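Local coordinates for protein putative adhesin (PDB 3LJY) that is of unknown function but, as a putative adhesin built as a beta-helix, may take part in attachment at the cell surface, at residues Y22-V27 / D62-I67; Q37-S42 / N85-A90; N97-V102 / N118-L123; D109-K114 / G130-N135; D150-D155 / G172-V177. All blocks are in the same frame, centred on the assembly; numbering follows the deposited sequence.

Interaction 1. Residues Y22-V27 / D62-I67; sequences YNEIKV and DRVLTI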
# COMPACT_ATOMS: atom_id res chain seq x y z
N TYR A 22 3.16 -10.10 15.70
CA TYR A 22 2.09 -9.21 15.31
C TYR A 22 1.72 -9.54 13.85
O TYR A 22 2.55 -10.05 13.11
CB TYR A 22 2.55 -7.75 15.47
CG TYR A 22 3.74 -7.40 14.61
CD1 TYR A 22 3.59 -7.04 13.27
CD2 TYR A 22 5.03 -7.44 15.13
CE1 TYR A 22 4.69 -6.74 12.49
CE2 TYR A 22 6.12 -7.15 14.35
CZ TYR A 22 5.95 -6.81 13.05
OH TYR A 22 7.03 -6.52 12.31
N ASN A 23 0.47 -9.29 13.47
CA ASN A 23 -0.01 -9.51 12.09
C ASN A 23 -0.59 -8.24 11.49
O ASN A 23 -1.15 -8.25 10.39
CB ASN A 23 -1.06 -10.63 12.05
CG ASN A 23 -2.37 -10.23 12.70
OD1 ASN A 23 -2.44 -9.33 13.55
ND2 ASN A 23 -3.44 -10.91 12.29
N GLU A 24 -0.45 -7.15 12.21
CA GLU A 24 -1.00 -5.90 11.78
C GLU A 24 -0.05 -4.78 12.20
O GLU A 24 0.62 -4.84 13.23
CB GLU A 24 -2.44 -5.77 12.32
CG GLU A 24 -3.04 -4.41 12.09
CD GLU A 24 -4.57 -4.38 12.15
OE1 GLU A 24 -5.21 -5.38 12.59
OE2 GLU A 24 -5.09 -3.29 11.74
N ILE A 25 0.04 -3.78 11.33
CA ILE A 25 0.91 -2.61 11.55
C ILE A 25 0.16 -1.29 11.38
O ILE A 25 -0.65 -1.16 10.49
CB ILE A 25 2.11 -2.66 10.62
CG1 ILE A 25 2.92 -3.93 10.92
CG2 ILE A 25 2.94 -1.43 10.78
CD1 ILE A 25 4.39 -3.87 10.54
N LYS A 26 0.39 -0.34 12.29
CA LYS A 26 -0.13 1.03 12.13
C LYS A 26 1.04 1.99 12.15
O LYS A 26 1.78 2.01 13.11
CB LYS A 26 -1.14 1.37 13.22
CG LYS A 26 -2.51 0.75 12.88
CD LYS A 26 -3.46 0.60 14.07
CE LYS A 26 -4.73 -0.18 13.67
NZ LYS A 26 -5.45 -0.78 14.84
N VAL A 27 1.25 2.71 11.05
CA VAL A 27 2.34 3.69 10.96
C VAL A 27 1.85 5.08 10.52
O VAL A 27 1.07 5.25 9.57
CB VAL A 27 3.51 3.21 10.07
CG1 VAL A 27 3.14 3.07 8.64
CG2 VAL A 27 4.66 4.18 10.22
N ASP A 62 -2.78 -6.78 21.24
CA ASP A 62 -3.60 -7.75 20.48
C ASP A 62 -3.08 -7.94 19.05
O ASP A 62 -3.81 -7.77 18.07
CB ASP A 62 -5.08 -7.38 20.50
CG ASP A 62 -5.98 -8.50 19.97
OD1 ASP A 62 -5.78 -9.70 20.34
OD2 ASP A 62 -6.90 -8.17 19.18
N ARG A 63 -1.81 -8.27 18.97
CA ARG A 63 -1.11 -8.55 17.70
C ARG A 63 -0.97 -7.39 16.70
O ARG A 63 -0.69 -7.66 15.53
CB ARG A 63 -1.70 -9.82 17.04
CG ARG A 63 -1.79 -10.93 18.03
CD ARG A 63 -2.18 -12.28 17.47
NE ARG A 63 -1.17 -12.88 16.59
CZ ARG A 63 -1.36 -13.11 15.29
NH1 ARG A 63 -2.50 -12.80 14.70
NH2 ARG A 63 -0.39 -13.66 14.58
N VAL A 64 -1.15 -6.14 17.15
CA VAL A 64 -0.92 -4.96 16.32
C VAL A 64 0.35 -4.22 16.76
O VAL A 64 0.45 -3.81 17.91
CB VAL A 64 -2.09 -3.94 16.38
CG1 VAL A 64 -1.76 -2.70 15.49
CG2 VAL A 64 -3.48 -4.59 16.02
N LEU A 65 1.29 -3.98 15.84
CA LEU A 65 2.46 -3.12 16.11
C LEU A 65 2.20 -1.62 15.84
O LEU A 65 1.79 -1.25 14.75
CB LEU A 65 3.68 -3.57 15.29
CG LEU A 65 4.98 -2.78 15.43
CD1 LEU A 65 5.54 -2.85 16.86
CD2 LEU A 65 6.01 -3.22 14.44
N THR A 66 2.42 -0.77 16.84
CA THR A 66 2.48 0.69 16.66
C THR A 66 3.85 1.21 17.19
O THR A 66 4.36 0.75 18.22
CB THR A 66 1.29 1.43 17.36
OG1 THR A 66 1.16 0.99 18.71
CG2 THR A 66 -0.06 1.12 16.69
N ILE A 67 4.47 2.10 16.42
CA ILE A 67 5.69 2.78 16.83
C ILE A 67 5.46 4.27 16.69
O ILE A 67 5.16 4.77 15.60
CB ILE A 67 6.90 2.35 15.97
CG1 ILE A 67 7.07 0.84 16.01
CG2 ILE A 67 8.17 3.03 16.46
CD1 ILE A 67 8.10 0.36 15.12
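R63 meets Y22 and N23 where the two parallel strands begin. Here strand 64-69 extends the sheet beyond strand 24-27. The carbonyl O of R63 accepts N23 N at 2.9 Å, in the carbonyl plane. E24 N also points at this O, but that bond is weak. The side chains of R63 and N23 cross at about a right angle, with their flat ends turned 45° apart. The guanidinium has a long, weak ion pair with D21.

V64 lies on the outer face beside E24, the two side chains pointing the same way. CG2 of V64 touches CG of E24, while its CG1 is 4.0 Å from CD of the extended K26 chain.

L65 turns to the opposite, buried face. Its N donates to E24 O at 2.8 Å, and its O accepts K26 N at 3.0 Å in a nearly straight bond (171°). CB of L65 sits over one face of the Y22 ring, 4.0 Å from the ring centroid, a CH-pi contact. CD2 then reaches Y22 CZ at 3.9 Å. Y22 CG stands between its own N and carbonyl carbon (chi1 61°), which holds the ring against L65. The hydroxyl of Y22 is bonded to T84. I25, on the same buried face, packs on F33 and Y35.

T66 returns to the outer face, where its CG2 is 3.6 Å from K26 CB.

The chemistry is two-sided. Backbone bonds set the pairing. The CH-pi and apolar contacts of L65 anchor it on the buried side, and aliphatic stems of E24 and K26 cover V64 and T66 outside.

Interaction 2. Residues Q37-S42 / N85-A90; sequences QSDDPS and NSKWLA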
# COMPACT_ATOMS: atom_id res chain seq x y z
N GLN A 37 8.55 -10.59 6.11
CA GLN A 37 7.86 -11.75 6.63
C GLN A 37 8.87 -12.84 6.90
O GLN A 37 9.57 -13.30 6.00
CB GLN A 37 6.75 -12.21 5.66
CG GLN A 37 5.95 -13.39 6.17
CD GLN A 37 4.92 -13.89 5.20
OE1 GLN A 37 5.06 -13.72 3.99
NE2 GLN A 37 3.87 -14.52 5.73
N SER A 38 8.94 -13.26 8.16
CA SER A 38 9.87 -14.32 8.55
C SER A 38 9.41 -15.04 9.84
O SER A 38 8.71 -14.47 10.68
CB SER A 38 11.27 -13.72 8.74
OG SER A 38 11.46 -13.15 10.03
N ASP A 39 9.85 -16.30 9.98
CA ASP A 39 9.64 -17.08 11.19
C ASP A 39 10.64 -16.76 12.31
O ASP A 39 10.48 -17.28 13.41
CB ASP A 39 9.66 -18.57 10.87
CG ASP A 39 8.41 -19.03 10.12
OD1 ASP A 39 7.27 -18.64 10.50
OD2 ASP A 39 8.56 -19.76 9.13
N ASP A 40 11.64 -15.92 12.05
CA ASP A 40 12.58 -15.55 13.11
C ASP A 40 11.82 -14.78 14.18
O ASP A 40 10.85 -14.12 13.87
CB ASP A 40 13.76 -14.72 12.59
CG ASP A 40 14.50 -15.38 11.43
OD1 ASP A 40 14.75 -16.59 11.52
OD2 ASP A 40 14.83 -14.72 10.43
N PRO A 41 12.26 -14.88 15.44
CA PRO A 41 11.60 -14.11 16.47
C PRO A 41 11.52 -12.62 16.11
O PRO A 41 12.51 -12.04 15.66
CB PRO A 41 12.49 -14.33 17.70
CG PRO A 41 13.17 -15.61 17.44
CD PRO A 41 13.37 -15.68 15.96
N SER A 42 10.34 -12.04 16.30
CA SER A 42 10.08 -10.66 15.94
C SER A 42 10.96 -9.71 16.73
O SER A 42 11.09 -9.81 17.94
CB SER A 42 8.61 -10.33 16.13
OG SER A 42 7.89 -10.98 15.10
N ASN A 85 10.04 -7.51 11.70
CA ASN A 85 9.55 -8.72 11.04
C ASN A 85 8.47 -9.45 11.84
O ASN A 85 8.38 -9.30 13.06
CB ASN A 85 10.72 -9.68 10.77
CG ASN A 85 11.28 -10.31 12.04
OD1 ASN A 85 11.86 -9.63 12.89
ND2 ASN A 85 11.13 -11.63 12.16
N SER A 86 7.66 -10.25 11.13
CA SER A 86 6.66 -11.10 11.78
C SER A 86 6.27 -12.24 10.84
O SER A 86 6.69 -12.26 9.69
CB SER A 86 5.41 -10.32 12.19
OG SER A 86 4.62 -9.99 11.07
N LYS A 87 5.49 -13.20 11.35
CA LYS A 87 5.19 -14.39 10.57
C LYS A 87 4.18 -14.07 9.50
O LYS A 87 4.17 -14.70 8.44
CB LYS A 87 4.64 -15.51 11.45
CG LYS A 87 5.44 -15.82 12.73
CD LYS A 87 4.94 -17.10 13.39
CE LYS A 87 5.29 -17.20 14.88
NZ LYS A 87 4.07 -17.12 15.78
N TRP A 88 3.32 -13.08 9.76
CA TRP A 88 2.21 -12.75 8.88
C TRP A 88 1.95 -11.26 8.82
O TRP A 88 2.17 -10.57 9.80
CB TRP A 88 0.93 -13.45 9.38
CG TRP A 88 1.03 -14.95 9.61
CD1 TRP A 88 1.11 -15.58 10.82
CD2 TRP A 88 1.06 -15.98 8.62
NE1 TRP A 88 1.19 -16.93 10.64
CE2 TRP A 88 1.16 -17.21 9.30
CE3 TRP A 88 1.01 -15.98 7.22
CZ2 TRP A 88 1.21 -18.44 8.63
CZ3 TRP A 88 1.06 -17.21 6.55
CH2 TRP A 88 1.16 -18.42 7.26
N LEU A 89 1.43 -10.76 7.69
CA LEU A 89 0.91 -9.40 7.59
C LEU A 89 -0.49 -9.42 6.99
O LEU A 89 -0.67 -9.41 5.77
CB LEU A 89 1.83 -8.50 6.77
CG LEU A 89 1.50 -6.98 6.71
CD1 LEU A 89 1.71 -6.27 8.08
CD2 LEU A 89 2.33 -6.35 5.60
N ALA A 90 -1.49 -9.44 7.86
CA ALA A 90 -2.88 -9.41 7.45
C ALA A 90 -3.32 -7.97 7.10
O ALA A 90 -4.20 -7.77 6.23
CB ALA A 90 -3.77 -9.96 8.57
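N85 ND2 is held by two acceptors, S38 OG at 2.6 Å and D40 O at 3.0 Å, both weakly. N85 CG stands between its own N and carbonyl carbon (chi1 71°), which aims the amide into the loop 37-42. This loop joins strands 32-37 and 43-49 at one end of a beta-helix, as in relatives of the pectin-lyase type. Strand 80-86 runs between those two, parallel to the first and antiparallel to the second, so its end enters the mouth of the loop.

OD1 of the same amide accepts T43 N, so N85 ties the loop from within. On the other arm, S42 OG donates to N85 O at 2.7 Å.

The parallel pairing ends at Q37 and S86. There S38 N donates to S86 O at 2.9 Å, from above the carbonyl plane.

The K87 side chain crosses that of D39 at about a right angle. Its CG and CD pass near D39 OD1; the charged ends stay apart. The extended Q37 side chain runs past S86 to the next turn. Its OE1 accepts T107 N. Its NE2 donates to K87 O at 2.7 Å, and W88 CE3 lies obliquely 3.5 Å from the same NE2.

Interaction 3. Residues N97-V102 / N118-L123; sequences NANFMV and NSLVQL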
# COMPACT_ATOMS: atom_id res chain seq x y z
N ASN A 97 3.36 10.98 6.61
CA ASN A 97 4.14 10.92 5.40
C ASN A 97 4.97 9.67 5.40
O ASN A 97 6.14 9.71 5.03
CB ASN A 97 4.98 12.21 5.30
CG ASN A 97 4.79 12.90 3.99
OD1 ASN A 97 4.98 12.30 2.92
ND2 ASN A 97 4.37 14.15 4.04
N ALA A 98 4.38 8.57 5.87
CA ALA A 98 5.14 7.35 6.12
C ALA A 98 5.51 6.72 4.79
O ALA A 98 4.79 6.91 3.81
CB ALA A 98 4.37 6.39 6.98
N ASN A 99 6.65 6.03 4.77
CA ASN A 99 7.10 5.24 3.62
C ASN A 99 7.17 3.79 4.08
O ASN A 99 8.11 3.40 4.82
CB ASN A 99 8.44 5.76 3.13
CG ASN A 99 8.92 5.07 1.88
OD1 ASN A 99 8.19 4.36 1.21
ND2 ASN A 99 10.18 5.28 1.56
N PHE A 100 6.14 3.02 3.72
CA PHE A 100 6.00 1.66 4.18
C PHE A 100 6.53 0.69 3.12
O PHE A 100 6.06 0.67 2.01
CB PHE A 100 4.53 1.37 4.52
CG PHE A 100 4.30 -0.03 5.05
CD1 PHE A 100 4.74 -0.40 6.30
CD2 PHE A 100 3.65 -0.96 4.29
CE1 PHE A 100 4.54 -1.68 6.79
CE2 PHE A 100 3.45 -2.25 4.77
CZ PHE A 100 3.90 -2.61 6.02
N MSE A 101 7.57 -0.07 3.46
CA MSE A 101 8.24 -0.95 2.49
C MSE A 101 8.23 -2.36 2.99
O MSE A 101 8.68 -2.60 4.08
CB MSE A 101 9.67 -0.49 2.26
CG MSE A 101 9.71 0.87 1.61
SE MSE A 101 11.33 1.86 1.70
CE MSE A 101 11.30 2.33 3.56
N VAL A 102 7.68 -3.28 2.19
CA VAL A 102 7.80 -4.72 2.43
C VAL A 102 8.91 -5.21 1.54
O VAL A 102 8.81 -5.12 0.34
CB VAL A 102 6.48 -5.49 2.18
CG1 VAL A 102 6.70 -7.05 2.27
CG2 VAL A 102 5.41 -5.01 3.18
N ASN A 118 0.02 11.63 2.93
CA ASN A 118 0.89 11.58 1.74
C ASN A 118 1.82 10.40 1.79
O ASN A 118 3.00 10.50 1.50
CB ASN A 118 1.62 12.90 1.51
CG ASN A 118 0.69 13.98 0.97
OD1 ASN A 118 0.53 14.11 -0.25
ND2 ASN A 118 0.05 14.74 1.87
N SER A 119 1.26 9.27 2.16
CA SER A 119 2.04 8.08 2.36
C SER A 119 2.40 7.42 1.05
O SER A 119 1.77 7.67 0.03
CB SER A 119 1.28 7.12 3.26
OG SER A 119 0.95 7.82 4.44
N LEU A 120 3.43 6.57 1.14
CA LEU A 120 3.88 5.71 0.08
C LEU A 120 3.87 4.28 0.66
O LEU A 120 4.30 4.07 1.78
CB LEU A 120 5.30 6.13 -0.36
CG LEU A 120 6.00 5.25 -1.41
CD1 LEU A 120 5.10 5.04 -2.67
CD2 LEU A 120 7.34 5.82 -1.81
N VAL A 121 3.35 3.33 -0.10
CA VAL A 121 3.53 1.90 0.17
C VAL A 121 4.30 1.27 -1.00
O VAL A 121 3.97 1.53 -2.15
CB VAL A 121 2.20 1.20 0.36
CG1 VAL A 121 2.35 -0.34 0.34
CG2 VAL A 121 1.49 1.74 1.62
N GLN A 122 5.33 0.46 -0.69
CA GLN A 122 6.11 -0.29 -1.69
C GLN A 122 6.19 -1.78 -1.34
O GLN A 122 6.85 -2.14 -0.39
CB GLN A 122 7.53 0.25 -1.78
CG GLN A 122 7.59 1.78 -1.80
CD GLN A 122 8.97 2.30 -2.11
OE1 GLN A 122 9.58 1.89 -3.09
NE2 GLN A 122 9.46 3.24 -1.29
N LEU A 123 5.48 -2.64 -2.08
CA LEU A 123 5.61 -4.09 -1.93
C LEU A 123 6.54 -4.55 -3.01
O LEU A 123 6.14 -4.67 -4.17
CB LEU A 123 4.28 -4.84 -1.99
CG LEU A 123 3.17 -4.17 -1.15
CD1 LEU A 123 1.80 -4.83 -1.37
CD2 LEU A 123 3.52 -4.10 0.35
O HOH W 1 11.81 5.03 -0.94
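V102 and L123 pack closely on the buried side of this strand pair: V102 CG2 is 3.5 Å from L123 CD2, the side chains crossing at a slant. On the same face F100 takes V121 CG1 at its ring edge, 4.2 Å from CD2. The F100 ring also meets A92 and V94 of strand 91-94, and L89, so it is enclosed by the hydrophobic interior.

Four bonds run between the backbones. F100 serves both ways: its N donates to L120 O, and its O accepts Q122 N at 2.8 Å. Strands 99-102 and 120-123 are only 8° from parallel. They are matching strands on successive turns of a beta-helix, in register from N99–L120 to V102–L123.

The outer face is mixed and reaches solvent: amides and a water stand beside L120 and M101. Q122 NE2 donates to N99 OD1 at 3.0 Å, on a lone pair in the carbonyl plane, with a nearly straight N-H (168°). The two amide planes are nearly coplanar, 9° apart. The water accepts from Q122 NE2 and from N99 ND2, so both amides share it. Selenomethionine M101 runs alongside Q122, its CG 3.8 Å from NE2. L120 CD2 lies 3.5 Å from N99 OD1.

Interaction 4. Residues D109-K114 / G130-N135; sequences DETVIK and GKLDLN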
# COMPACT_ATOMS: atom_id res chain seq x y z
N ASP A 109 -3.10 -15.50 3.39
CA ASP A 109 -4.51 -15.60 2.98
C ASP A 109 -4.99 -14.28 2.39
O ASP A 109 -5.36 -14.22 1.24
CB ASP A 109 -5.35 -16.01 4.21
CG ASP A 109 -6.85 -15.96 3.98
OD1 ASP A 109 -7.31 -16.02 2.83
OD2 ASP A 109 -7.56 -15.88 4.99
N GLU A 110 -4.97 -13.24 3.21
CA GLU A 110 -5.47 -11.92 2.84
C GLU A 110 -4.58 -10.86 3.44
O GLU A 110 -4.18 -10.98 4.60
CB GLU A 110 -6.87 -11.65 3.37
CG GLU A 110 -7.92 -12.40 2.67
CD GLU A 110 -9.31 -11.88 2.93
OE1 GLU A 110 -9.41 -10.75 3.49
OE2 GLU A 110 -10.28 -12.60 2.56
N THR A 111 -4.29 -9.83 2.65
CA THR A 111 -3.59 -8.63 3.15
C THR A 111 -4.39 -7.41 2.73
O THR A 111 -4.75 -7.28 1.56
CB THR A 111 -2.11 -8.54 2.60
OG1 THR A 111 -1.35 -9.65 3.12
CG2 THR A 111 -1.41 -7.18 2.98
N VAL A 112 -4.76 -6.58 3.71
CA VAL A 112 -5.47 -5.33 3.48
C VAL A 112 -4.57 -4.16 3.82
O VAL A 112 -4.13 -4.06 4.95
CB VAL A 112 -6.74 -5.21 4.38
CG1 VAL A 112 -7.47 -3.89 4.11
CG2 VAL A 112 -7.66 -6.37 4.16
N ILE A 113 -4.28 -3.29 2.86
CA ILE A 113 -3.46 -2.11 3.12
C ILE A 113 -4.26 -0.83 2.87
O ILE A 113 -4.90 -0.68 1.83
CB ILE A 113 -2.13 -2.06 2.27
CG1 ILE A 113 -1.43 -3.41 2.27
CG2 ILE A 113 -1.15 -0.89 2.78
CD1 ILE A 113 -0.06 -3.38 1.68
N LYS A 114 -4.20 0.08 3.81
CA LYS A 114 -4.84 1.35 3.68
C LYS A 114 -3.79 2.43 3.82
O LYS A 114 -3.08 2.45 4.84
CB LYS A 114 -5.88 1.54 4.78
CG LYS A 114 -7.06 0.66 4.56
CD LYS A 114 -7.90 0.49 5.83
CE LYS A 114 -8.92 -0.62 5.62
NZ LYS A 114 -9.69 -0.44 4.33
N GLY A 130 -4.26 -15.02 -1.23
CA GLY A 130 -5.60 -15.23 -1.72
C GLY A 130 -6.16 -13.91 -2.18
O GLY A 130 -6.61 -13.78 -3.30
N LYS A 131 -6.13 -12.91 -1.30
CA LYS A 131 -6.65 -11.59 -1.60
C LYS A 131 -5.67 -10.47 -1.22
O LYS A 131 -5.09 -10.46 -0.13
CB LYS A 131 -7.98 -11.37 -0.88
CG LYS A 131 -8.88 -10.36 -1.59
CD LYS A 131 -9.55 -9.41 -0.66
CE LYS A 131 -10.98 -9.69 -0.49
NZ LYS A 131 -11.68 -8.36 -0.31
N LEU A 132 -5.46 -9.54 -2.16
CA LEU A 132 -4.79 -8.27 -1.85
C LEU A 132 -5.83 -7.15 -2.00
O LEU A 132 -6.46 -7.02 -3.04
CB LEU A 132 -3.57 -8.01 -2.76
CG LEU A 132 -2.69 -6.79 -2.39
CD1 LEU A 132 -2.16 -6.93 -0.94
CD2 LEU A 132 -1.56 -6.56 -3.39
N ASP A 133 -6.07 -6.40 -0.92
CA ASP A 133 -7.10 -5.36 -0.90
C ASP A 133 -6.40 -4.03 -0.64
O ASP A 133 -5.86 -3.83 0.44
CB ASP A 133 -8.12 -5.67 0.19
CG ASP A 133 -9.20 -4.57 0.38
OD1 ASP A 133 -9.36 -3.61 -0.44
OD2 ASP A 133 -9.95 -4.70 1.38
N LEU A 134 -6.37 -3.15 -1.63
CA LEU A 134 -5.59 -1.89 -1.56
C LEU A 134 -6.53 -0.71 -1.58
O LEU A 134 -7.37 -0.63 -2.45
CB LEU A 134 -4.60 -1.77 -2.75
CG LEU A 134 -3.59 -2.90 -2.91
CD1 LEU A 134 -2.59 -2.63 -4.01
CD2 LEU A 134 -2.90 -3.16 -1.60
N ASN A 135 -6.35 0.23 -0.65
CA ASN A 135 -7.29 1.34 -0.48
C ASN A 135 -6.56 2.70 -0.27
O ASN A 135 -6.29 3.05 0.88
CB ASN A 135 -8.24 1.04 0.72
CG ASN A 135 -8.81 -0.41 0.73
OD1 ASN A 135 -8.20 -1.38 1.27
ND2 ASN A 135 -10.01 -0.56 0.16
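The carboxylate of D133 is covered on one face by V112, whose CG1 lies above it, 3.8 Å from OD2. V112 CG2 meets the same group obliquely. E153 of the next strand borders its opposite face. D133 CG is anti to its backbone N (chi1 176°), which lays the group beside V112 with both side chains pointing the same way. A second carboxylate, that of E110, has its CD 4.1 Å from K131 CB, and E110 CG is nearer at 3.7 Å. The side-chain amide of N135 lies beside K114, whose CG touches N135 CB.

K131 NZ turns away to a salt bridge with E153. K114 NZ is 5.2 Å from D133 OD2, too far to pair.

The buried face is mainly apolar; its one hydroxyl, T111 OG1, is hydrogen-bonded to L89 O. L132 CD1 reaches T111 CB at 3.9 Å, and L134 CD2 touches I113 CB at 4.1 Å.

Backbone bonds alternate in direction from D109 O to N135 N; T111 and I113 both give and accept. D109 and G130 are corners where the chain changes face. Stacked parallel strands with aligned corners and a hydrophobic inner face are characteristic of a beta-helix.

Interaction 5. Residues D150-D155 / G172-V177; sequences DKIECD and GDYSIV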
# COMPACT_ATOMS: atom_id res chain seq x y z
N ASP A 150 -5.57 -14.73 -6.02
CA ASP A 150 -6.90 -15.15 -6.43
C ASP A 150 -7.76 -13.92 -6.73
O ASP A 150 -8.49 -13.89 -7.72
CB ASP A 150 -7.53 -16.05 -5.35
CG ASP A 150 -6.84 -17.42 -5.25
OD1 ASP A 150 -6.66 -18.03 -6.32
OD2 ASP A 150 -6.48 -17.91 -4.13
N LYS A 151 -7.64 -12.91 -5.88
CA LYS A 151 -8.46 -11.69 -5.96
C LYS A 151 -7.65 -10.46 -5.66
O LYS A 151 -6.84 -10.44 -4.72
CB LYS A 151 -9.64 -11.79 -4.99
CG LYS A 151 -10.58 -10.58 -4.92
CD LYS A 151 -11.19 -10.17 -6.28
CE LYS A 151 -12.63 -9.70 -6.18
NZ LYS A 151 -12.74 -8.38 -5.53
N ILE A 152 -7.82 -9.44 -6.51
CA ILE A 152 -7.26 -8.09 -6.32
C ILE A 152 -8.41 -7.10 -6.20
O ILE A 152 -9.37 -7.13 -6.97
CB ILE A 152 -6.32 -7.68 -7.50
CG1 ILE A 152 -5.85 -6.19 -7.38
CG2 ILE A 152 -6.99 -7.90 -8.85
CD1 ILE A 152 -4.91 -5.91 -6.18
N GLU A 153 -8.35 -6.28 -5.16
CA GLU A 153 -9.25 -5.15 -4.98
C GLU A 153 -8.44 -3.86 -4.85
O GLU A 153 -7.52 -3.81 -4.04
CB GLU A 153 -10.08 -5.34 -3.73
CG GLU A 153 -11.20 -6.29 -3.94
CD GLU A 153 -12.11 -6.40 -2.74
OE1 GLU A 153 -12.19 -5.40 -1.96
OE2 GLU A 153 -12.75 -7.49 -2.59
N CYS A 154 -8.75 -2.88 -5.69
CA CYS A 154 -8.11 -1.56 -5.69
C CYS A 154 -9.11 -0.44 -5.62
O CYS A 154 -9.95 -0.31 -6.49
CB CYS A 154 -7.40 -1.31 -6.99
SG CYS A 154 -5.91 -2.13 -7.09
N ASP A 155 -8.94 0.43 -4.64
CA ASP A 155 -9.81 1.56 -4.43
C ASP A 155 -9.04 2.84 -4.35
O ASP A 155 -8.31 3.02 -3.41
CB ASP A 155 -10.49 1.40 -3.07
CG ASP A 155 -11.90 1.11 -3.19
OD1 ASP A 155 -12.19 0.01 -3.72
OD2 ASP A 155 -12.73 2.02 -2.83
N GLY A 172 -10.70 -9.41 -10.30
CA GLY A 172 -10.33 -8.06 -9.90
C GLY A 172 -11.50 -7.12 -9.86
O GLY A 172 -12.34 -7.20 -10.70
N ASP A 173 -11.52 -6.24 -8.86
CA ASP A 173 -12.49 -5.15 -8.73
C ASP A 173 -11.69 -3.86 -8.52
O ASP A 173 -11.10 -3.68 -7.46
CB ASP A 173 -13.43 -5.38 -7.53
CG ASP A 173 -14.55 -6.40 -7.81
OD1 ASP A 173 -14.96 -6.54 -8.97
OD2 ASP A 173 -15.01 -7.07 -6.85
N TYR A 174 -11.66 -2.99 -9.53
CA TYR A 174 -10.95 -1.72 -9.42
C TYR A 174 -11.96 -0.59 -9.36
O TYR A 174 -12.91 -0.56 -10.10
CB TYR A 174 -10.06 -1.46 -10.63
CG TYR A 174 -8.93 -2.41 -10.97
CD1 TYR A 174 -8.49 -3.41 -10.10
CD2 TYR A 174 -8.28 -2.27 -12.19
CE1 TYR A 174 -7.41 -4.29 -10.48
CE2 TYR A 174 -7.24 -3.10 -12.57
CZ TYR A 174 -6.80 -4.10 -11.72
OH TYR A 174 -5.77 -4.89 -12.18
N SER A 175 -11.71 0.39 -8.51
CA SER A 175 -12.60 1.54 -8.35
C SER A 175 -11.81 2.83 -8.22
O SER A 175 -10.90 2.92 -7.39
CB SER A 175 -13.46 1.32 -7.11
OG SER A 175 -14.53 2.24 -7.07
N ILE A 176 -12.12 3.83 -9.04
CA ILE A 176 -11.54 5.17 -8.89
C ILE A 176 -12.67 6.19 -8.75
O ILE A 176 -13.49 6.35 -9.67
CB ILE A 176 -10.60 5.61 -10.07
CG1 ILE A 176 -9.49 4.59 -10.35
CG2 ILE A 176 -10.03 7.02 -9.77
CD1 ILE A 176 -8.53 4.93 -11.58
N VAL A 177 -12.73 6.83 -7.58
CA VAL A 177 -13.77 7.81 -7.25
C VAL A 177 -13.21 9.23 -7.31
O VAL A 177 -13.94 10.21 -7.55
CB VAL A 177 -14.40 7.51 -5.88
CG1 VAL A 177 -15.34 8.66 -5.42
CG2 VAL A 177 -15.17 6.21 -5.95
O HOH W 2 -12.81 -2.25 -5.48
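K151 crosses to D173 and can be followed outward from its backbone. CB and CG carry the chain off the strand, with CG anti to the backbone N (chi1 178°). Bends turn the end toward the partner strand. CD passes 4.1 Å from G172 N. CE comes 3.6 Å from D173 OD2. NZ then forms a salt bridge to D173 OD2 at 2.9 Å, coming from above the carboxylate plane. The same NZ pairs with E153 OE2 at 3.1 Å, on the anti side of that carboxylate.

One ammonium between two acids probably offsets part of their repulsion. E153 OE2 also pairs with K131, which continues the charge network to the preceding turn. D173 has two modelled conformers; the bridge is described for one, uncertain in the other. Its OD1 is bonded to S193 on the following turn.

Inside, I152, C154 and Y174 pack together. Y174 turns its ring edge to I152, with CE1 4.0 Å from I152 CG1. C154 SG lies obliquely to the ring, 4.8 Å from its centroid, a sulfur-aromatic contact. G172 has no side chain, and I152 CG2 packs against its CA at 3.5 Å.

On the outer face a water donates to D155 OD1 and D173 O. Strands 151-155 and 172-176 are nearly parallel, 3° apart. In-register strands with an outer charge network and a filled inner face mark successive turns of a beta-helix.

How the interactions relate
Interactions 1, 4 and 5 lie along one sheet of the beta-helix. Its strands run in the order 64-69, 24-27, 91-94, 110-115, 131-136, 151-156, 172-176. Interactions 4 and 5 are neighbours, their centres 10 Å apart, and the centres of interactions 1 and 5 are about 25 Å apart. Interaction 3 belongs to another face; its V121 and L123 pack on I113 of interaction 4 across the interior. In sequence these two alternate, as do interactions 1 and 2; interaction 5 comes last. Interaction 2 closes a corner near interaction 1: N23 O meets A90 N at 2.8 Å, and A90 O meets V112 N of interaction 4. Together they stack the turns into one elongated body.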